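Local coordinates for protein transcriptional regulator, Crp/Fnr family (Eubacterium rectale ATCC 33656, PDB 3DV8) that probably binds DNA through a helix-turn-helix domain and regulates transcription in response to an effector sensed by its cyclic nucleotide-binding-type domain, at the interface of chains A and B. Residues are numbered along the deposited sequence; one frame, centred on the assembly and turned at random. Chains: chain A/B, transcriptional regulator, Crp/Fnr family.

The interface of chains A and B. Residues chain A 69, 89, 91, 129, 132-133, 136; chain B 130, 133-134, 137.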
# COMPACT_ATOMS: atom_id res chain seq x y z
N LEU A 69 -4.08 -0.56 9.21
CA LEU A 69 -4.07 -0.45 7.76
C LEU A 69 -5.51 -0.26 7.27
O LEU A 69 -5.79 0.65 6.49
CB LEU A 69 -3.42 -1.68 7.12
CG LEU A 69 -1.96 -1.95 7.51
CD1 LEU A 69 -1.44 -3.13 6.71
CD2 LEU A 69 -1.06 -0.74 7.28
N ILE A 89 3.63 -11.58 -1.86
CA ILE A 89 3.25 -10.80 -0.66
C ILE A 89 4.42 -10.97 0.31
O ILE A 89 4.51 -11.99 0.98
CB ILE A 89 1.91 -11.27 0.03
CG1 ILE A 89 0.71 -11.11 -0.91
CG2 ILE A 89 1.66 -10.48 1.33
CD1 ILE A 89 0.37 -9.67 -1.28
N PHE A 91 5.29 -8.93 2.95
CA PHE A 91 5.06 -8.13 4.17
C PHE A 91 4.10 -8.91 5.06
O PHE A 91 3.25 -9.67 4.56
CB PHE A 91 4.49 -6.74 3.86
CG PHE A 91 3.13 -6.75 3.18
CD1 PHE A 91 3.03 -6.98 1.81
CD2 PHE A 91 1.97 -6.50 3.91
CE1 PHE A 91 1.77 -6.97 1.15
CE2 PHE A 91 0.70 -6.49 3.28
CZ PHE A 91 0.60 -6.73 1.90
N MSE A 129 -7.52 -7.75 -3.70
CA MSE A 129 -6.21 -7.09 -3.45
C MSE A 129 -6.19 -5.60 -3.77
O MSE A 129 -5.67 -4.82 -2.98
CB MSE A 129 -5.03 -7.72 -4.23
CG MSE A 129 -4.03 -8.48 -3.39
SE MSE A 129 -2.34 -8.59 -4.35
CE MSE A 129 -2.96 -9.42 -5.89
N ARG A 132 -7.87 -3.52 -1.06
CA ARG A 132 -7.01 -3.42 0.12
C ARG A 132 -5.78 -2.53 -0.19
O ARG A 132 -5.35 -1.75 0.66
CB ARG A 132 -6.60 -4.81 0.65
CG ARG A 132 -7.79 -5.78 0.93
CD ARG A 132 -8.65 -5.45 2.15
NE ARG A 132 -9.95 -6.15 2.11
CZ ARG A 132 -11.14 -5.61 1.79
NH1 ARG A 132 -11.28 -4.31 1.50
NH2 ARG A 132 -12.24 -6.36 1.77
N PHE A 133 -5.24 -2.64 -1.42
CA PHE A 133 -4.14 -1.78 -1.92
C PHE A 133 -4.66 -0.34 -1.88
O PHE A 133 -3.98 0.53 -1.34
CB PHE A 133 -3.76 -2.14 -3.37
CG PHE A 133 -2.36 -1.72 -3.81
CD1 PHE A 133 -1.66 -0.63 -3.26
CD2 PHE A 133 -1.77 -2.40 -4.88
CE1 PHE A 133 -0.39 -0.29 -3.72
CE2 PHE A 133 -0.51 -2.06 -5.36
CZ PHE A 133 0.18 -1.00 -4.78
N VAL A 136 -4.92 0.97 1.78
CA VAL A 136 -3.57 1.33 2.21
C VAL A 136 -3.05 2.61 1.52
O VAL A 136 -2.29 3.37 2.12
CB VAL A 136 -2.60 0.13 2.04
CG1 VAL A 136 -1.18 0.55 2.24
CG2 VAL A 136 -2.98 -1.00 3.01
N ALA B 130 0.91 -7.81 -5.92
CA ALA B 130 1.46 -8.16 -4.61
C ALA B 130 2.87 -7.58 -4.41
O ALA B 130 3.16 -7.07 -3.33
CB ALA B 130 1.47 -9.68 -4.42
N PHE B 133 2.34 -3.87 -4.00
CA PHE B 133 1.68 -3.74 -2.68
C PHE B 133 2.79 -3.86 -1.62
O PHE B 133 2.87 -3.02 -0.73
CB PHE B 133 0.64 -4.86 -2.46
CG PHE B 133 -0.44 -4.56 -1.43
CD1 PHE B 133 -0.26 -3.69 -0.34
CD2 PHE B 133 -1.65 -5.27 -1.51
CE1 PHE B 133 -1.29 -3.48 0.58
CE2 PHE B 133 -2.67 -5.07 -0.58
CZ PHE B 133 -2.49 -4.18 0.47
N SER B 134 3.64 -4.89 -1.75
CA SER B 134 4.77 -5.10 -0.84
C SER B 134 5.74 -3.90 -0.85
O SER B 134 6.17 -3.48 0.23
CB SER B 134 5.52 -6.40 -1.13
OG SER B 134 4.67 -7.53 -1.07
N MSE B 137 4.18 -1.22 1.09
CA MSE B 137 4.19 -1.59 2.53
C MSE B 137 5.55 -1.36 3.20
O MSE B 137 5.58 -1.04 4.39
CB MSE B 137 3.68 -3.00 2.76
CG MSE B 137 2.19 -3.17 2.49
SE MSE B 137 1.08 -2.44 3.90
CE MSE B 137 1.20 -0.71 3.47
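A:Phe133 and B:Phe133 meet about the two-fold axis and run antiparallel alongside one another, each ring lying against the helix backbone of its mate. The CA of B:Phe133 stands over the face of the A:Phe133 ring, displaced from the ring centre and 4.0 Å from its centroid, and the exchanged pair repeats this CH-pi contact. In both chains CG is anti to the backbone N (chi1 -158°), which throws the ring across the opposing helix instead of along its own. The opposite face of the B:Phe133 ring receives the tip of A:Phe91, whose CZ points over its centre and lies 3.9 Å from CD1 of B:Phe133. This phenylalanine is thus sandwiched between a helix backbone and a ring tip.

A:Phe91 is itself covered on one face by B:Met137, a selenomethionine whose CG sits over the ring centre at 3.6 Å from the centroid. The hydroxyl OG of B:Ser134 lies in the plane of the A:Phe91 ring, beside its rim, 3.4 Å from CD1. An alanine in place of A:Phe91 would probably open a gap beside B:Met137 and leave one face of the B:Phe133 ring without its packing partner.

Further apolar contacts extend the patch on either side. A:Leu69 and B:Met137 approach tip to tip, CD1 to SE at 3.8 Å, while the side chain of A:Val136 runs roughly perpendicular to that of B:Phe133, its CG2 packing on CE1. Toward the other end, CD1 of A:Ile89 abuts CB of B:Ala130, and SE of A:Met129, also a selenomethionine, packs against the backbone N and CA of B:Ala130.

No polar bond crosses this patch; the B:Ser134 hydroxyl instead turns back to its own helix, bonding O of B:Ala130 at 2.8 Å from above the carbonyl plane.

Helices 119-145 of the two chains pair here, as is typical of Crp/Fnr dimers, and A:Leu69 of strand 66-72 with the non-helical A:Ile89 and A:Phe91 brings the cyclic nucleotide-binding-type domain, presumably the sensory one, against the partner's helix.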